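Local coordinates for protein cytochrome P450 (Novosphingobium aromaticivorans, PDB 3OFT) that belongs to the cytochrome P450 family of haem-thiolate proteins and carries an iron protoporphyrin IX in a buried pocket, at residues L266-A271 with E354-L359; A271-R276 with E323-R328; Q70-T75 with I85-D90. All coordinates share one frame; numbering follows the deposited sequence.

Interaction 1: residues L266-A271 with E354-L359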
loop_
_atom_site.group_PDB
_atom_site.type_symbol
_atom_site.label_atom_id
_atom_site.label_comp_id
_atom_site.label_asym_id
_atom_site.label_seq_id
_atom_site.Cartn_x
_atom_site.Cartn_y
_atom_site.Cartn_z
ATOM N N LEU A 266 24.198 -2.871 -1.064
ATOM C CA LEU A 266 23.213 -3.138 -2.110
ATOM C C LEU A 266 21.792 -3.175 -1.572
ATOM O O LEU A 266 20.853 -3.323 -2.335
ATOM C CB LEU A 266 23.464 -4.501 -2.750
ATOM C CG LEU A 266 24.127 -4.726 -4.110
ATOM C CD1 LEU A 266 24.548 -3.485 -4.815
ATOM C CD2 LEU A 266 25.185 -5.815 -4.146
ATOM N N ILE A 267 21.637 -3.071 -0.267
ATOM C CA ILE A 267 20.256 -3.046 0.293
ATOM C C ILE A 267 19.355 -1.926 -0.258
ATOM O O ILE A 267 18.202 -2.212 -0.606
ATOM C CB ILE A 267 20.279 -3.152 1.857
ATOM C CG1 ILE A 267 20.616 -4.584 2.254
ATOM C CG2 ILE A 267 18.967 -2.572 2.533
ATOM C CD1 ILE A 267 20.987 -4.725 3.787
ATOM N N PRO A 268 19.851 -0.664 -0.364
ATOM C CA PRO A 268 18.923 0.362 -0.895
ATOM C C PRO A 268 18.473 0.032 -2.317
ATOM O O PRO A 268 17.270 0.142 -2.638
ATOM C CB PRO A 268 19.757 1.665 -0.844
ATOM C CG PRO A 268 20.660 1.419 0.380
ATOM C CD PRO A 268 21.041 -0.057 0.270
ATOM N N ALA A 269 19.417 -0.375 -3.167
ATOM C CA ALA A 269 19.077 -0.705 -4.525
ATOM C C ALA A 269 18.158 -1.932 -4.581
ATOM O O ALA A 269 17.244 -1.963 -5.417
ATOM C CB ALA A 269 20.313 -0.891 -5.407
ATOM N N ALA A 270 18.357 -2.893 -3.667
ATOM C CA ALA A 270 17.504 -4.093 -3.643
ATOM C C ALA A 270 16.085 -3.688 -3.178
ATOM O O ALA A 270 15.104 -4.202 -3.704
ATOM C CB ALA A 270 18.099 -5.198 -2.739
ATOM N N ALA A 271 15.987 -2.727 -2.255
ATOM C CA ALA A 271 14.676 -2.284 -1.772
ATOM C C ALA A 271 13.897 -1.668 -2.904
ATOM O O ALA A 271 12.737 -1.989 -3.063
ATOM C CB ALA A 271 14.771 -1.330 -0.594
ATOM N N GLU A 354 11.324 2.136 5.442
ATOM C CA GLU A 354 10.865 0.971 6.206
ATOM C C GLU A 354 11.352 -0.350 5.581
ATOM O O GLU A 354 11.775 -1.263 6.310
ATOM C CB GLU A 354 9.348 0.955 6.278
ATOM C CG GLU A 354 8.779 2.122 7.094
ATOM C CD GLU A 354 7.228 2.166 7.035
ATOM O OE1 GLU A 354 6.575 2.006 8.051
ATOM O OE2 GLU A 354 6.651 2.358 5.948
ATOM N N VAL A 355 11.289 -0.453 4.255
ATOM C CA VAL A 355 11.750 -1.690 3.582
ATOM C C VAL A 355 13.272 -1.849 3.767
ATOM O O VAL A 355 13.757 -2.964 4.065
ATOM C CB VAL A 355 11.378 -1.729 2.084
ATOM C CG1 VAL A 355 12.119 -2.921 1.342
ATOM C CG2 VAL A 355 9.846 -1.846 1.938
ATOM N N ILE A 356 14.008 -0.763 3.568
ATOM C CA ILE A 356 15.490 -0.784 3.817
ATOM C C ILE A 356 15.827 -1.179 5.261
ATOM O O ILE A 356 16.683 -2.021 5.520
ATOM C CB ILE A 356 16.121 0.592 3.472
ATOM C CG1 ILE A 356 16.127 0.775 1.943
ATOM C CG2 ILE A 356 17.529 0.738 4.123
ATOM C CD1 ILE A 356 16.420 2.247 1.456
ATOM N N VAL A 357 15.136 -0.598 6.221
ATOM C CA VAL A 357 15.426 -0.912 7.612
ATOM C C VAL A 357 15.084 -2.383 7.959
ATOM O O VAL A 357 15.797 -3.063 8.742
ATOM C CB VAL A 357 14.713 0.185 8.446
ATOM C CG1 VAL A 357 13.692 -0.314 9.469
ATOM C CG2 VAL A 357 15.718 1.253 8.863
ATOM N N PHE A 358 13.996 -2.862 7.355
ATOM C CA PHE A 358 13.624 -4.267 7.463
ATOM C C PHE A 358 14.717 -5.191 6.933
ATOM O O PHE A 358 15.130 -6.144 7.614
ATOM C CB PHE A 358 12.285 -4.557 6.753
ATOM C CG PHE A 358 12.030 -6.018 6.622
ATOM C CD1 PHE A 358 11.761 -6.779 7.757
ATOM C CD2 PHE A 358 12.157 -6.658 5.399
ATOM C CE1 PHE A 358 11.617 -8.124 7.677
ATOM C CE2 PHE A 358 12.009 -8.024 5.304
ATOM C CZ PHE A 358 11.734 -8.764 6.445
ATOM N N LEU A 359 15.215 -4.891 5.736
ATOM C CA LEU A 359 16.279 -5.682 5.143
ATOM C C LEU A 359 17.518 -5.619 6.027
ATOM O O LEU A 359 18.158 -6.628 6.261
ATOM C CB LEU A 359 16.608 -5.184 3.729
ATOM C CG LEU A 359 15.509 -5.437 2.678
ATOM C CD1 LEU A 359 15.716 -4.649 1.383
ATOM C CD2 LEU A 359 15.442 -6.933 2.384
#
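Two helices meet here almost wholly through aliphatic side chains: no hydrogen bond runs between residues 266-271 and 354-359. Their short axes come within 9.1 Å, with N-to-C directions 126° apart, so the helices cross obliquely rather than run side by side. Ala271, with only a methyl for a side chain, probably lets the backbones come close. Its CB sits among three branches of the other helix, 3.6 Å from Val355 CG1 and 3.6 Å from Ile356 CG1, with Leu359 CD1 a little further away at 4.0 Å. Val355 brings CG1 there because that methyl is anti to its backbone N. In P450 terms these are the K helix (267-277) and the L helix (348-365), the latter following the loop that carries the cysteine ligand of the haem; Glu354 belongs to the haem pocket. One turn before Ala271 along the K helix, Ile267 (chi1 -74°) holds CG2 anti to the backbone N, and this methyl does the touching: it lies 3.7 Å from Leu359 CB and 3.9 Å from Ile356 CG2. Ile267 and Leu359 run antiparallel past one another, and Leu359 (chi1 -69°, CG anti to its carbonyl carbon) can send CD1 on to Ala271. Ile356 leaves its backbone across the contact rather than straight into it, yet its extended ethyl branch turns inward, laying CD1 3.9 Å from Pro268 CA. Beyond the pair, Leu359 also packs on Val246 and Leu250 of helix 221-252, while Ile267 touches Leu260 of helix 254-262.

Interaction 2: residues A271-R276 with E323-R328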
loop_
_atom_site.group_PDB
_atom_site.type_symbol
_atom_site.label_atom_id
_atom_site.label_comp_id
_atom_site.label_asym_id
_atom_site.label_seq_id
_atom_site.Cartn_x
_atom_site.Cartn_y
_atom_site.Cartn_z
ATOM N N ALA A 271 15.987 -2.727 -2.255
ATOM C CA ALA A 271 14.676 -2.284 -1.772
ATOM C C ALA A 271 13.897 -1.668 -2.904
ATOM O O ALA A 271 12.737 -1.989 -3.063
ATOM C CB ALA A 271 14.771 -1.330 -0.594
ATOM N N ASP A 272 14.542 -0.848 -3.734
ATOM C CA ASP A 272 13.866 -0.260 -4.889
ATOM C C ASP A 272 13.406 -1.286 -5.926
ATOM O O ASP A 272 12.304 -1.169 -6.462
ATOM C CB ASP A 272 14.751 0.795 -5.566
ATOM C CG ASP A 272 14.903 2.065 -4.747
ATOM O OD1 ASP A 272 14.085 2.378 -3.858
ATOM O OD2 ASP A 272 15.867 2.783 -5.010
ATOM N N GLU A 273 14.269 -2.256 -6.246
ATOM C CA GLU A 273 13.982 -3.306 -7.209
ATOM C C GLU A 273 12.893 -4.248 -6.672
ATOM O O GLU A 273 11.993 -4.619 -7.405
ATOM C CB GLU A 273 15.288 -4.066 -7.626
ATOM C CG GLU A 273 15.105 -5.122 -8.705
ATOM C CD GLU A 273 14.645 -4.579 -10.085
ATOM O OE1 GLU A 273 14.327 -3.374 -10.240
ATOM O OE2 GLU A 273 14.577 -5.396 -11.008
ATOM N N LEU A 274 12.932 -4.604 -5.396
ATOM C CA LEU A 274 11.862 -5.469 -4.837
ATOM C C LEU A 274 10.493 -4.755 -4.799
ATOM O O LEU A 274 9.449 -5.376 -5.049
ATOM C CB LEU A 274 12.238 -5.941 -3.428
ATOM C CG LEU A 274 13.462 -6.869 -3.487
ATOM C CD1 LEU A 274 14.014 -7.229 -2.104
ATOM C CD2 LEU A 274 13.160 -8.116 -4.307
ATOM N N MET A 275 10.520 -3.464 -4.501
ATOM C CA MET A 275 9.271 -2.651 -4.504
ATOM C C MET A 275 8.675 -2.548 -5.908
ATOM O O MET A 275 7.457 -2.597 -6.079
ATOM C CB MET A 275 9.464 -1.284 -3.845
ATOM C CG MET A 275 9.823 -1.429 -2.361
ATOM S SD MET A 275 10.299 0.080 -1.470
ATOM C CE MET A 275 8.692 0.844 -1.323
ATOM N N ARG A 276 9.527 -2.481 -6.919
ATOM C CA ARG A 276 9.092 -2.472 -8.317
ATOM C C ARG A 276 8.542 -3.852 -8.664
ATOM O O ARG A 276 7.549 -3.965 -9.393
ATOM C CB ARG A 276 10.306 -2.151 -9.245
ATOM C CG ARG A 276 9.936 -2.041 -10.696
ATOM C CD ARG A 276 11.114 -2.385 -11.638
ATOM N NE ARG A 276 11.688 -3.739 -11.417
ATOM C CZ ARG A 276 11.193 -4.877 -11.906
ATOM N NH1 ARG A 276 10.052 -4.915 -12.602
ATOM N NH2 ARG A 276 11.829 -6.030 -11.650
ATOM N N GLU A 323 12.307 -10.346 -13.542
ATOM C CA GLU A 323 13.692 -10.465 -13.042
ATOM C C GLU A 323 13.999 -9.350 -12.050
ATOM O O GLU A 323 13.657 -8.190 -12.286
ATOM C CB GLU A 323 14.710 -10.443 -14.216
ATOM C CG GLU A 323 14.463 -11.541 -15.249
ATOM C CD GLU A 323 15.523 -11.622 -16.367
ATOM O OE1 GLU A 323 16.555 -10.927 -16.313
ATOM O OE2 GLU A 323 15.311 -12.399 -17.320
ATOM N N VAL A 324 14.615 -9.700 -10.932
ATOM C CA VAL A 324 15.088 -8.730 -9.963
ATOM C C VAL A 324 16.514 -8.451 -10.450
ATOM O O VAL A 324 17.359 -9.354 -10.427
ATOM C CB VAL A 324 15.106 -9.332 -8.530
ATOM C CG1 VAL A 324 15.816 -8.413 -7.520
ATOM C CG2 VAL A 324 13.649 -9.633 -8.064
ATOM N N ARG A 325 16.762 -7.233 -10.920
ATOM C CA ARG A 325 18.085 -6.866 -11.452
ATOM C C ARG A 325 18.445 -5.432 -11.224
ATOM O O ARG A 325 17.573 -4.601 -11.009
ATOM C CB ARG A 325 18.209 -7.199 -12.930
ATOM C CG ARG A 325 17.076 -6.818 -13.776
ATOM C CD ARG A 325 17.208 -7.547 -15.108
ATOM N NE ARG A 325 18.451 -7.162 -15.784
ATOM C CZ ARG A 325 19.279 -7.997 -16.401
ATOM N NH1 ARG A 325 19.031 -9.312 -16.443
ATOM N NH2 ARG A 325 20.375 -7.513 -16.981
ATOM N N PHE A 326 19.749 -5.154 -11.263
ATOM C CA PHE A 326 20.284 -3.920 -10.709
ATOM C C PHE A 326 20.728 -2.952 -11.798
ATOM O O PHE A 326 21.317 -1.936 -11.500
ATOM C CB PHE A 326 21.507 -4.261 -9.845
ATOM C CG PHE A 326 21.166 -4.943 -8.544
ATOM C CD1 PHE A 326 20.815 -4.184 -7.423
ATOM C CD2 PHE A 326 21.210 -6.329 -8.434
ATOM C CE1 PHE A 326 20.493 -4.818 -6.195
ATOM C CE2 PHE A 326 20.900 -6.971 -7.225
ATOM C CZ PHE A 326 20.532 -6.203 -6.105
ATOM N N ASP A 327 20.522 -3.320 -13.046
ATOM C CA ASP A 327 21.004 -2.508 -14.182
ATOM C C ASP A 327 19.870 -1.791 -14.909
ATOM O O ASP A 327 20.023 -1.388 -16.067
ATOM C CB ASP A 327 21.775 -3.395 -15.167
ATOM C CG ASP A 327 20.928 -4.535 -15.752
ATOM O OD1 ASP A 327 21.451 -5.237 -16.642
ATOM O OD2 ASP A 327 19.775 -4.785 -15.313
ATOM N N ARG A 328 18.725 -1.621 -14.246
ATOM C CA ARG A 328 17.597 -0.951 -14.902
ATOM C C ARG A 328 17.719 0.570 -14.936
ATOM O O ARG A 328 17.095 1.210 -15.784
ATOM C CB ARG A 328 16.283 -1.294 -14.200
ATOM C CG ARG A 328 15.933 -2.784 -14.268
ATOM C CD ARG A 328 14.503 -3.036 -13.737
ATOM N NE ARG A 328 14.235 -4.463 -13.685
ATOM C CZ ARG A 328 13.725 -5.167 -14.696
ATOM N NH1 ARG A 328 13.375 -4.584 -15.835
ATOM N NH2 ARG A 328 13.519 -6.459 -14.551
#
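The ExxR motif of the P450 K helix, Glu273 and Arg276, meets a third charged partner here, Arg328 from the loop between helices 309-312 and 348-365. Glu273 leaves the helix with CG anti to its backbone N and bends at chi2 (64°), bringing its carboxylate against residues 323-328. OE2 is gripped by three donors. Arg328 NE, 2.9 Å from Glu273 OE2, comes in on the syn lone pair with the two flat groups nearly coplanar, whereas the backbone Arg325 N, also 2.9 Å from Glu273 OE2, arrives from above the carboxylate plane in an almost straight bond (174°). Arg276 reaches back side-on, NE to Glu273 OE1 and NH2 to Glu273 OE2. The Arg328 guanidinium lies over a face of that of Arg276, offset and with planes 40° apart, its NE 3.2 Å above the Arg276 plane; the carboxylate they share probably offsets their repulsion. Arg328 NH2 also bonds Glu323 O at 2.9 Å and has Ala320 O as a further partner, while NH1 bonds Glu319 O. Beside the charges, Val324 CG1 packs 3.6 Å from Glu273 CG. One glutamate holding two arginines, one from its own helix and one from the distant loop, is the Glu-Arg-Arg triad of the P450 fold.

Interaction 3: residues Q70-T75 with I85-D90. With HEM (protoporphyrin IX containing Fe), chain D.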
loop_
_atom_site.group_PDB
_atom_site.type_symbol
_atom_site.label_atom_id
_atom_site.label_comp_id
_atom_site.label_asym_id
_atom_site.label_seq_id
_atom_site.Cartn_x
_atom_site.Cartn_y
_atom_site.Cartn_z
ATOM N N GLN A 70 -12.837 10.384 -6.009
ATOM C CA GLN A 70 -13.857 10.485 -4.981
ATOM C C GLN A 70 -14.435 9.164 -4.526
ATOM O O GLN A 70 -14.727 8.983 -3.339
ATOM C CB GLN A 70 -15.037 11.298 -5.506
ATOM C CG GLN A 70 -15.663 12.071 -4.470
ATOM C CD GLN A 70 -15.178 13.475 -4.583
ATOM O OE1 GLN A 70 -13.953 13.734 -4.594
ATOM N NE2 GLN A 70 -16.124 14.410 -4.720
ATOM N N CYS A 71 -14.642 8.254 -5.475
ATOM C CA CYS A 71 -15.383 6.998 -5.200
ATOM C C CYS A 71 -14.697 6.060 -4.158
ATOM O O CYS A 71 -15.378 5.327 -3.428
ATOM C CB CYS A 71 -15.651 6.252 -6.519
ATOM S SG CYS A 71 -14.145 5.593 -7.391
ATOM N N LEU A 72 -13.365 6.080 -4.115
ATOM C CA LEU A 72 -12.524 5.216 -3.243
ATOM C C LEU A 72 -12.496 3.745 -3.662
ATOM O O LEU A 72 -11.430 3.140 -3.722
ATOM C CB LEU A 72 -12.864 5.324 -1.740
ATOM C CG LEU A 72 -11.995 4.547 -0.717
ATOM C CD1 LEU A 72 -10.575 5.112 -0.741
ATOM C CD2 LEU A 72 -12.540 4.646 0.709
ATOM N N ALA A 73 -13.673 3.176 -3.913
ATOM C CA ALA A 73 -13.757 1.756 -4.161
ATOM C C ALA A 73 -14.949 1.427 -5.002
ATOM O O ALA A 73 -15.931 2.226 -5.087
ATOM C CB ALA A 73 -13.807 0.965 -2.854
ATOM N N VAL A 74 -14.902 0.243 -5.612
ATOM C CA VAL A 74 -16.081 -0.270 -6.304
ATOM C C VAL A 74 -17.229 -0.734 -5.371
ATOM O O VAL A 74 -18.369 -0.856 -5.824
ATOM C CB VAL A 74 -15.724 -1.373 -7.362
ATOM C CG1 VAL A 74 -14.705 -0.809 -8.392
ATOM C CG2 VAL A 74 -15.213 -2.603 -6.686
ATOM N N THR A 75 -16.944 -0.987 -4.092
ATOM C CA THR A 75 -17.999 -1.311 -3.117
ATOM C C THR A 75 -18.783 -0.057 -2.783
ATOM O O THR A 75 -18.183 0.907 -2.304
ATOM C CB THR A 75 -17.376 -1.799 -1.822
ATOM O OG1 THR A 75 -16.358 -2.737 -2.130
ATOM C CG2 THR A 75 -18.402 -2.463 -0.947
ATOM N N ILE A 85 -8.641 12.127 3.560
ATOM C CA ILE A 85 -7.899 13.289 3.074
ATOM C C ILE A 85 -6.381 12.968 3.115
ATOM O O ILE A 85 -5.857 12.538 4.154
ATOM C CB ILE A 85 -8.167 14.535 3.955
ATOM C CG1 ILE A 85 -9.562 15.102 3.674
ATOM C CG2 ILE A 85 -7.103 15.631 3.682
ATOM C CD1 ILE A 85 -9.889 16.268 4.695
ATOM N N PRO A 86 -5.659 13.199 2.004
ATOM C CA PRO A 86 -6.018 13.740 0.706
ATOM C C PRO A 86 -6.537 12.686 -0.305
ATOM O O PRO A 86 -6.873 13.066 -1.413
ATOM C CB PRO A 86 -4.702 14.356 0.206
ATOM C CG PRO A 86 -3.634 13.661 0.960
ATOM C CD PRO A 86 -4.218 12.901 2.090
ATOM N N LEU A 87 -6.618 11.402 0.084
ATOM C CA LEU A 87 -6.741 10.307 -0.926
ATOM C C LEU A 87 -7.935 10.492 -1.863
ATOM O O LEU A 87 -7.864 10.164 -3.054
ATOM C CB LEU A 87 -6.809 8.918 -0.258
ATOM C CG LEU A 87 -6.897 7.661 -1.143
ATOM C CD1 LEU A 87 -5.611 7.464 -2.008
ATOM C CD2 LEU A 87 -7.147 6.454 -0.274
ATOM N N GLN A 88 -9.041 10.964 -1.298
ATOM C CA GLN A 88 -10.302 11.057 -2.049
ATOM C C GLN A 88 -10.605 12.426 -2.589
ATOM O O GLN A 88 -11.700 12.623 -3.108
ATOM C CB GLN A 88 -11.473 10.593 -1.181
ATOM C CG GLN A 88 -11.480 9.077 -0.977
ATOM C CD GLN A 88 -12.648 8.658 -0.097
ATOM O OE1 GLN A 88 -13.832 8.725 -0.490
ATOM N NE2 GLN A 88 -12.328 8.227 1.062
ATOM N N GLN A 89 -9.666 13.374 -2.498
ATOM C CA GLN A 89 -9.957 14.713 -3.035
ATOM C C GLN A 89 -9.466 14.921 -4.459
ATOM O O GLN A 89 -8.582 14.214 -4.904
ATOM C CB GLN A 89 -9.353 15.765 -2.116
ATOM C CG GLN A 89 -9.840 15.563 -0.672
ATOM C CD GLN A 89 -9.127 16.510 0.267
ATOM O OE1 GLN A 89 -7.903 16.514 0.351
ATOM N NE2 GLN A 89 -9.890 17.317 0.975
ATOM N N ASP A 90 -10.058 15.898 -5.155
ATOM C CA ASP A 90 -9.638 16.277 -6.500
ATOM C C ASP A 90 -9.197 17.737 -6.544
ATOM O O ASP A 90 -9.558 18.525 -5.658
ATOM C CB ASP A 90 -10.795 16.110 -7.490
ATOM C CG ASP A 90 -11.303 14.665 -7.592
ATOM O OD1 ASP A 90 -10.501 13.699 -7.663
ATOM O OD2 ASP A 90 -12.555 14.494 -7.659
HETATM C CHA HEM D . -1.333 7.179 -1.759
HETATM C CHB HEM D . 0.831 2.839 -2.196
HETATM C CHC HEM D . 2.855 3.443 2.144
HETATM C CHD HEM D . -0.074 7.161 2.981
HETATM C C1A HEM D . -0.855 5.983 -2.264
HETATM C C2A HEM D . -1.097 5.506 -3.605
HETATM C C3A HEM D . -0.515 4.322 -3.756
HETATM C C4A HEM D . 0.105 3.971 -2.476
HETATM C CMA HEM D . -0.586 3.464 -5.044
HETATM C CAA HEM D . -1.866 6.280 -4.715
HETATM C CBA HEM D . -3.345 6.047 -4.501
HETATM C CGA HEM D . -4.192 6.672 -5.600
HETATM O O1A HEM D . -5.455 6.658 -5.457
HETATM O O2A HEM D . -3.676 7.195 -6.637
HETATM C C1B HEM D . 1.594 2.612 -1.059
HETATM C C2B HEM D . 2.484 1.501 -0.843
HETATM C C3B HEM D . 3.040 1.690 0.370
HETATM C C4B HEM D . 2.507 2.916 0.930
HETATM C CMB HEM D . 2.710 0.364 -1.856
HETATM C CAB HEM D . 4.035 0.848 1.175
HETATM C CBB HEM D . 4.506 -0.341 0.757
HETATM C C1C HEM D . 2.279 4.491 2.798
HETATM C C2C HEM D . 2.641 5.018 4.107
HETATM C C3C HEM D . 1.778 6.048 4.335
HETATM C C4C HEM D . 0.955 6.245 3.164
HETATM C CMC HEM D . 3.759 4.434 5.029
HETATM C CAC HEM D . 1.667 7.025 5.531
HETATM C CBC HEM D . 1.975 6.672 6.775
HETATM C C1D HEM D . -0.643 7.524 1.804
HETATM C C2D HEM D . -1.542 8.659 1.651
HETATM C C3D HEM D . -1.887 8.679 0.174
HETATM C C4D HEM D . -1.226 7.556 -0.430
HETATM C CMD HEM D . -1.993 9.676 2.759
HETATM C CAD HEM D . -2.818 9.736 -0.490
HETATM C CBD HEM D . -1.885 10.716 -1.221
HETATM C CGD HEM D . -2.804 11.639 -2.029
HETATM O O1D HEM D . -3.991 11.331 -2.261
HETATM O O2D HEM D . -2.352 12.684 -2.509
HETATM N NA HEM D . -0.091 5.022 -1.599
HETATM N NB HEM D . 1.682 3.462 0.025
HETATM N NC HEM D . 1.290 5.290 2.245
HETATM N ND HEM D . -0.502 6.892 0.573
HETATM FE FE HEM D . 0.652 5.208 0.286
HETATM O O HOH W 1 -1.226 3.999 1.136
#
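Two parts of the B-C loop region of this P450, on either side of the short helix 78-82, close on each other beside the haem propionates. At the haem end, a cis peptide bond precedes Pro86 and a type I turn follows from Pro86 to Gln89, closed by Gln89 N to Pro86 O at 3.0 Å. That turn puts Leu87 against both propionates: Leu87 CA lies 3.2 Å from haem O1D, and Leu87 CD1 is 3.5 Å from haem O1A. Pro86 lays its ring against one of them, CG 3.7 Å from haem CGD. With CG of Leu87 anti to its backbone N and chi2 near 65°, its other methyl, CD2, points back to Leu72 CD1 at 3.7 Å, the two side chains crossing at about a right angle. Leu72 has a positive phi (71°), and a weak bond from Ala73 N to Cys71 O marks a gamma turn around it. Leu72 CB lies 3.7 Å from Gln88 CD. Toward the chain's surface, Gln70 CA makes a C-H...O contact with Gln88 O (3.6 Å). Asp90 is hydrogen-bonded to Ser68 OG and Ser69 N, tying the second segment to the residues just before the first. Since Leu72 also touches the bound (2R,5R)-hexane-2,5-diol, the leucine pair joins the two sites that the P450 B-C loop borders, the haem and the distal cavity.

Interactions 1 and 2 are two faces of one helix, 267-277, and share Ala271; their centres lie 11 Å apart. They touch directly: Val355 CG2 packs 3.9 Å from Met275 SD, and Phe326 CE1 reaches Ala270 N at 3.8 Å. Along the chain, interaction 2 nests inside the loop that interaction 1 closes. Interaction 3 stands on the opposite side of the chain's centre, about 30 Å from each of the others between centres. The haem lies between: the side chain of Val355 comes within about 6 Å of it and that of Leu274 within about 10 Å, whereas residues 85-90 touch its propionates and Leu72 the bound diol.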